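Local structure of putative peptidyl-arginine deiminase (1XKN) at residues 54-59 with 86-91; 271-276 with 301-306. The protein probably deiminates arginine-type guanidinium groups, as an agmatine deiminase or peptidyl-arginine deiminase of the Porphyromonas-type family. One frame throughout, in Å; residues are numbered along the deposited sequence.

Interaction 1: residues 54-59 with 86-91; sequences NINVLD and HRIPTN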
loop_
_atom_site.group_PDB
_atom_site.type_symbol
_atom_site.label_atom_id
_atom_site.label_comp_id
_atom_site.label_asym_id
_atom_site.label_seq_id
_atom_site.Cartn_x
_atom_site.Cartn_y
_atom_site.Cartn_z
ATOM N N ASN A 54 1.927 -4.404 -13.951
ATOM C CA ASN A 54 2.873 -5.512 -13.915
ATOM C C ASN A 54 2.348 -6.528 -12.915
ATOM O O ASN A 54 2.177 -6.214 -11.738
ATOM C CB ASN A 54 4.256 -5.009 -13.489
ATOM C CG ASN A 54 4.912 -4.142 -14.547
ATOM O OD1 ASN A 54 5.220 -2.971 -14.313
ATOM N ND2 ASN A 54 5.129 -4.716 -15.720
ATOM N N ILE A 55 2.094 -7.747 -13.384
ATOM C CA ILE A 55 1.543 -8.789 -12.525
ATOM C C ILE A 55 2.463 -9.988 -12.341
ATOM O O ILE A 55 2.945 -10.568 -13.314
ATOM C CB ILE A 55 0.195 -9.296 -13.085
ATOM C CG1 ILE A 55 -0.763 -8.112 -13.264
ATOM C CG2 ILE A 55 -0.398 -10.349 -12.152
ATOM C CD1 ILE A 55 -2.130 -8.492 -13.785
ATOM N N ASN A 56 2.696 -10.361 -11.085
ATOM C CA ASN A 56 3.540 -11.507 -10.779
ATOM C C ASN A 56 2.694 -12.773 -10.759
ATOM O O ASN A 56 1.663 -12.833 -10.086
ATOM C CB ASN A 56 4.214 -11.350 -9.411
ATOM C CG ASN A 56 5.143 -10.165 -9.345
ATOM O OD1 ASN A 56 5.943 -9.938 -10.249
ATOM N ND2 ASN A 56 5.059 -9.414 -8.253
ATOM N N VAL A 57 3.133 -13.777 -11.510
ATOM C CA VAL A 57 2.445 -15.060 -11.564
ATOM C C VAL A 57 3.493 -16.158 -11.411
ATOM O O VAL A 57 4.672 -15.944 -11.698
ATOM C CB VAL A 57 1.687 -15.253 -12.896
ATOM C CG1 VAL A 57 0.520 -14.278 -12.974
ATOM C CG2 VAL A 57 2.632 -15.040 -14.069
ATOM N N LEU A 58 3.063 -17.331 -10.962
ATOM C CA LEU A 58 3.971 -18.454 -10.740
ATOM C C LEU A 58 4.313 -19.250 -11.990
ATOM O O LEU A 58 5.408 -19.797 -12.105
ATOM C CB LEU A 58 3.364 -19.415 -9.714
ATOM C CG LEU A 58 3.144 -18.906 -8.290
ATOM C CD1 LEU A 58 2.343 -19.930 -7.495
ATOM C CD2 LEU A 58 4.484 -18.652 -7.640
ATOM N N ASP A 59 3.374 -19.316 -12.925
ATOM C CA ASP A 59 3.579 -20.092 -14.132
ATOM C C ASP A 59 2.641 -19.663 -15.252
ATOM O O ASP A 59 1.798 -18.785 -15.067
ATOM C CB ASP A 59 3.373 -21.574 -13.809
ATOM C CG ASP A 59 2.140 -21.816 -12.951
ATOM O OD1 ASP A 59 1.039 -21.394 -13.355
ATOM O OD2 ASP A 59 2.274 -22.424 -11.868
ATOM N N HIS A 86 4.785 -11.281 -15.309
ATOM C CA HIS A 86 6.152 -11.647 -14.983
ATOM C C HIS A 86 6.144 -12.944 -14.205
ATOM O O HIS A 86 5.364 -13.103 -13.265
ATOM C CB HIS A 86 6.821 -10.563 -14.137
ATOM C CG HIS A 86 6.865 -9.226 -14.802
ATOM N ND1 HIS A 86 5.775 -8.384 -14.854
ATOM C CD2 HIS A 86 7.855 -8.605 -15.485
ATOM C CE1 HIS A 86 6.093 -7.302 -15.542
ATOM N NE2 HIS A 86 7.348 -7.411 -15.936
ATOM N N ARG A 87 7.000 -13.878 -14.609
ATOM C CA ARG A 87 7.094 -15.147 -13.913
ATOM C C ARG A 87 7.967 -14.890 -12.697
ATOM O O ARG A 87 9.193 -14.992 -12.761
ATOM C CB ARG A 87 7.732 -16.216 -14.807
ATOM C CG ARG A 87 7.815 -17.578 -14.132
ATOM C CD ARG A 87 8.475 -18.631 -15.014
ATOM N NE ARG A 87 7.606 -19.078 -16.099
ATOM C CZ ARG A 87 7.868 -20.124 -16.878
ATOM N NH1 ARG A 87 8.974 -20.831 -16.691
ATOM N NH2 ARG A 87 7.022 -20.468 -17.838
ATOM N N ILE A 88 7.318 -14.514 -11.601
ATOM C CA ILE A 88 7.991 -14.220 -10.345
ATOM C C ILE A 88 7.190 -14.892 -9.235
ATOM O O ILE A 88 6.043 -14.524 -8.971
ATOM C CB ILE A 88 8.057 -12.693 -10.096
ATOM C CG1 ILE A 88 8.945 -12.029 -11.155
ATOM C CG2 ILE A 88 8.602 -12.414 -8.700
ATOM C CD1 ILE A 88 9.176 -10.541 -10.929
ATOM N N PRO A 89 7.784 -15.897 -8.573
ATOM C CA PRO A 89 7.094 -16.609 -7.496
ATOM C C PRO A 89 6.731 -15.739 -6.300
ATOM O O PRO A 89 7.476 -14.835 -5.919
ATOM C CB PRO A 89 8.077 -17.717 -7.129
ATOM C CG PRO A 89 9.399 -17.090 -7.397
ATOM C CD PRO A 89 9.166 -16.385 -8.718
ATOM N N THR A 90 5.571 -16.022 -5.721
ATOM C CA THR A 90 5.097 -15.297 -4.556
ATOM C C THR A 90 4.417 -16.298 -3.632
ATOM O O THR A 90 3.967 -17.358 -4.075
ATOM C CB THR A 90 4.059 -14.209 -4.929
ATOM O OG1 THR A 90 2.849 -14.830 -5.388
ATOM C CG2 THR A 90 4.603 -13.304 -6.026
ATOM N N ASN A 91 4.363 -15.969 -2.348
ATOM C CA ASN A 91 3.705 -16.831 -1.376
ATOM C C ASN A 91 2.315 -16.274 -1.113
ATOM O O ASN A 91 1.354 -17.032 -0.980
ATOM C CB ASN A 91 4.501 -16.890 -0.071
ATOM C CG ASN A 91 5.883 -17.485 -0.259
ATOM O OD1 ASN A 91 6.886 -16.777 -0.209
ATOM N ND2 ASN A 91 5.940 -18.796 -0.488
HETATM O O HOH W 1 1.498 -14.340 -7.666
#

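Interaction 2: residues 271-276 with 301-306; sequences MPEPVY and YRCPRD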
loop_
_atom_site.group_PDB
_atom_site.type_symbol
_atom_site.label_atom_id
_atom_site.label_comp_id
_atom_site.label_asym_id
_atom_site.label_seq_id
_atom_site.Cartn_x
_atom_site.Cartn_y
_atom_site.Cartn_z
HETATM N N MSE A 271 -15.633 5.211 8.502
HETATM C CA MSE A 271 -15.151 3.841 8.604
HETATM C C MSE A 271 -16.296 3.039 8.014
HETATM O O MSE A 271 -17.451 3.446 8.103
HETATM C CB MSE A 271 -14.958 3.417 10.061
HETATM C CG MSE A 271 -13.603 3.755 10.661
HETATM SE SE MSE A 271 -12.135 2.782 9.865
HETATM C CE MSE A 271 -12.535 1.049 10.658
ATOM N N PRO A 272 -15.997 1.906 7.374
ATOM C CA PRO A 272 -17.077 1.100 6.800
ATOM C C PRO A 272 -17.938 0.560 7.936
ATOM O O PRO A 272 -17.469 0.465 9.072
ATOM C CB PRO A 272 -16.328 -0.027 6.096
ATOM C CG PRO A 272 -15.028 0.607 5.720
ATOM C CD PRO A 272 -14.678 1.410 6.949
ATOM N N GLU A 273 -19.191 0.225 7.653
ATOM C CA GLU A 273 -20.024 -0.359 8.696
ATOM C C GLU A 273 -19.336 -1.687 8.976
ATOM O O GLU A 273 -18.724 -2.265 8.084
ATOM C CB GLU A 273 -21.449 -0.590 8.198
ATOM C CG GLU A 273 -22.298 0.664 8.227
ATOM C CD GLU A 273 -23.666 0.464 7.602
ATOM O OE1 GLU A 273 -24.045 -0.695 7.331
ATOM O OE2 GLU A 273 -24.365 1.476 7.402
ATOM N N PRO A 274 -19.415 -2.182 10.216
ATOM C CA PRO A 274 -18.785 -3.448 10.604
ATOM C C PRO A 274 -18.925 -4.589 9.595
ATOM O O PRO A 274 -20.021 -4.874 9.110
ATOM C CB PRO A 274 -19.456 -3.764 11.936
ATOM C CG PRO A 274 -19.652 -2.395 12.524
ATOM C CD PRO A 274 -20.181 -1.612 11.341
ATOM N N VAL A 275 -17.799 -5.229 9.286
ATOM C CA VAL A 275 -17.758 -6.352 8.354
ATOM C C VAL A 275 -17.262 -7.592 9.094
ATOM O O VAL A 275 -16.206 -7.572 9.731
ATOM C CB VAL A 275 -16.817 -6.063 7.157
ATOM C CG1 VAL A 275 -16.791 -7.256 6.210
ATOM C CG2 VAL A 275 -17.289 -4.822 6.418
ATOM N N TYR A 276 -18.041 -8.666 9.002
ATOM C CA TYR A 276 -17.728 -9.927 9.664
ATOM C C TYR A 276 -17.814 -11.110 8.711
ATOM O O TYR A 276 -18.463 -11.039 7.670
ATOM C CB TYR A 276 -18.729 -10.183 10.795
ATOM C CG TYR A 276 -18.673 -9.211 11.947
ATOM C CD1 TYR A 276 -17.815 -9.431 13.021
ATOM C CD2 TYR A 276 -19.486 -8.078 11.971
ATOM C CE1 TYR A 276 -17.769 -8.549 14.096
ATOM C CE2 TYR A 276 -19.447 -7.188 13.040
ATOM C CZ TYR A 276 -18.586 -7.432 14.099
ATOM O OH TYR A 276 -18.538 -6.560 15.160
ATOM N N TYR A 301 -17.631 -1.695 0.891
ATOM C CA TYR A 301 -18.177 -2.804 1.659
ATOM C C TYR A 301 -19.692 -2.880 1.760
ATOM O O TYR A 301 -20.244 -3.102 2.839
ATOM C CB TYR A 301 -17.547 -2.772 3.049
ATOM C CG TYR A 301 -16.056 -2.985 2.969
ATOM C CD1 TYR A 301 -15.538 -4.260 2.786
ATOM C CD2 TYR A 301 -15.171 -1.907 2.979
ATOM C CE1 TYR A 301 -14.183 -4.469 2.606
ATOM C CE2 TYR A 301 -13.800 -2.100 2.798
ATOM C CZ TYR A 301 -13.318 -3.390 2.610
ATOM O OH TYR A 301 -11.982 -3.615 2.404
ATOM N N ARG A 302 -20.352 -2.703 0.622
ATOM C CA ARG A 302 -21.804 -2.784 0.532
ATOM C C ARG A 302 -22.573 -2.086 1.652
ATOM O O ARG A 302 -23.381 -2.709 2.342
ATOM C CB ARG A 302 -22.226 -4.258 0.461
ATOM C CG ARG A 302 -21.561 -5.015 -0.679
ATOM C CD ARG A 302 -21.870 -6.507 -0.664
ATOM N NE ARG A 302 -21.055 -7.211 -1.654
ATOM C CZ ARG A 302 -20.985 -8.532 -1.778
ATOM N NH1 ARG A 302 -21.689 -9.321 -0.974
ATOM N NH2 ARG A 302 -20.201 -9.068 -2.704
ATOM N N CYS A 303 -22.330 -0.795 1.834
ATOM C CA CYS A 303 -23.043 -0.042 2.857
ATOM C C CYS A 303 -23.147 1.416 2.422
ATOM O O CYS A 303 -22.439 1.852 1.516
ATOM C CB CYS A 303 -22.339 -0.155 4.212
ATOM S SG CYS A 303 -20.788 0.763 4.351
ATOM N N PRO A 304 -24.035 2.192 3.060
ATOM C CA PRO A 304 -24.208 3.601 2.699
ATOM C C PRO A 304 -23.002 4.504 2.916
ATOM O O PRO A 304 -22.971 5.633 2.426
ATOM C CB PRO A 304 -25.420 4.024 3.528
ATOM C CG PRO A 304 -25.333 3.144 4.729
ATOM C CD PRO A 304 -24.964 1.808 4.137
ATOM N N ARG A 305 -22.003 4.021 3.646
ATOM C CA ARG A 305 -20.821 4.838 3.872
ATOM C C ARG A 305 -19.857 4.779 2.689
ATOM O O ARG A 305 -18.939 5.595 2.603
ATOM C CB ARG A 305 -20.111 4.405 5.156
ATOM C CG ARG A 305 -20.978 4.549 6.395
ATOM C CD ARG A 305 -20.198 4.248 7.653
ATOM N NE ARG A 305 -21.041 4.334 8.842
ATOM C CZ ARG A 305 -20.599 4.133 10.077
ATOM N NH1 ARG A 305 -19.324 3.836 10.284
ATOM N NH2 ARG A 305 -21.433 4.228 11.104
ATOM N N ASP A 306 -20.066 3.831 1.773
ATOM C CA ASP A 306 -19.182 3.703 0.607
ATOM C C ASP A 306 -19.149 4.989 -0.216
ATOM O O ASP A 306 -18.078 5.515 -0.518
ATOM C CB ASP A 306 -19.622 2.564 -0.331
ATOM C CG ASP A 306 -19.573 1.188 0.319
ATOM O OD1 ASP A 306 -18.807 0.983 1.286
ATOM O OD2 ASP A 306 -20.300 0.298 -0.172
HETATM O O HOH W 2 -20.198 -2.686 5.743
#

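Interaction 1: residues 54-59 with 86-91
Asn56 and His86 both set CG anti to their own carbonyl carbon, beside the backbone N (chi1 -63° and -59°); beyond CG, the Asn56 amide lies against Ile88 and the His86 ring lies near Asn54 of the neighbouring strand. Asn56 OD1 lies against the hydrocarbon of Ile88, 3.4 Å from its CD1 and also close to its CB; this buried oxygen has no polar partner in the model, whereas ND2 of the same amide bonds to Ser21 OG. Asn56 CB meets Thr90 CG2 farther along. The amide of Asn54 and the imidazole of His86 are turned 66° apart, and Asn54 OD1 is held by Ser17 OG. Trp19 meets the His86 ring from strand 15-21, and Ile55 O lies at the ring edge. Two backbone bonds bind the strands: His86 N gives to Ile55 O at 2.8 Å, and Val57 N to His86 O at 2.9 Å. This is parallel pairing, Asn56 beside His86 and Val57 beside Arg87, between the two strands of a beta-alpha-beta unit, strand 52-57, helix 60-73 and strand 83-87, the last an outermost strand of its sheet within the chain. Beyond Arg87, the centre of an inverse gamma turn, pairing fades: Ile88 N reaches Val57 O by a weak, bent bond of 3.0 Å. Leu58 points its CB away from the other chain segment, yet its CD2 comes back to 3.7 Å from Pro89 CB. A water bridges the segments, donating a hydrogen bond to Asn56 O at 2.9 Å and accepting one from Thr90 OG1 at 2.7 Å. Arg87 pairs with Asp60 at the start of helix 60-73, and Asp59 caps that helix through Met62 N.

Interaction 2: residues 271-276 with 301-306
Glu273 CG lies 3.9 Å above one face of the Arg305 guanidinium, offset toward its rim, while the main-chain carbonyl of Met271 meets the same group at its edge. There Arg305 NH1 donates to Met271 O over 2.9 Å and nearly straight, 174° at the hydrogen, although the position of that oxygen is less certain. Arg305 is extended from CG to NE, and its NH1 reaches across to Met271. The carboxylate of Glu273 stands 84° from the guanidinium plane and turns to the neighbouring carbons: OE1 sits 3.6 Å from Cys303 CB, and OE2 is close to CG and CD of Pro304. The Tyr301 ring is approached obliquely by two apolar groups, Pro272 CG at 3.7 Å from Tyr301 CD2, the two side chains lying alongside, and Val275 CG2, whose side chain crosses that of Tyr301 at about a right angle. Between the backbones a water donates to both Glu273 O and Tyr301 O. The segment 301-306 is the entry to helix 305-316, and Cys303 with Asp306 forms its capping box: Cys303 N gives to Asp306 OD2 at 3.1 Å, and Cys303 SG accepts a weak bond from Arg305 N. Asp306 OD1 takes Tyr301 N from above the carboxylate plane and is also bonded to Tyr286 OH. With Glu273 OE2 and Arg305 NE 4.6 Å apart, the opposite charges are near without touching; they may attract at a distance, but the direct polar link between 271-276 and 301-306 is the bond from the guanidinium to a neutral peptide oxygen.

How the interactions relate
From the N terminus, interaction 1 comes first: strand 52-57 runs into helix 60-73, and the chain returns as strand 83-87, so the contact closes a crossover of 26 intervening residues, of which 14 are helical. Interaction 2 opens only much later, after strand 265-269; its 24 intervening residues hold short strands and no helix, and the chain comes back through strand 295-300 at the entry to helix 305-316. The two loops therefore follow in series, neither nesting nor crossing. One joins parallel strands at a sheet edge, the other a loop to the approach of helix 305-316. The centres of interactions 1 and 2 are about 32 Å apart and their nearest atoms about 19 Å, so they do not touch.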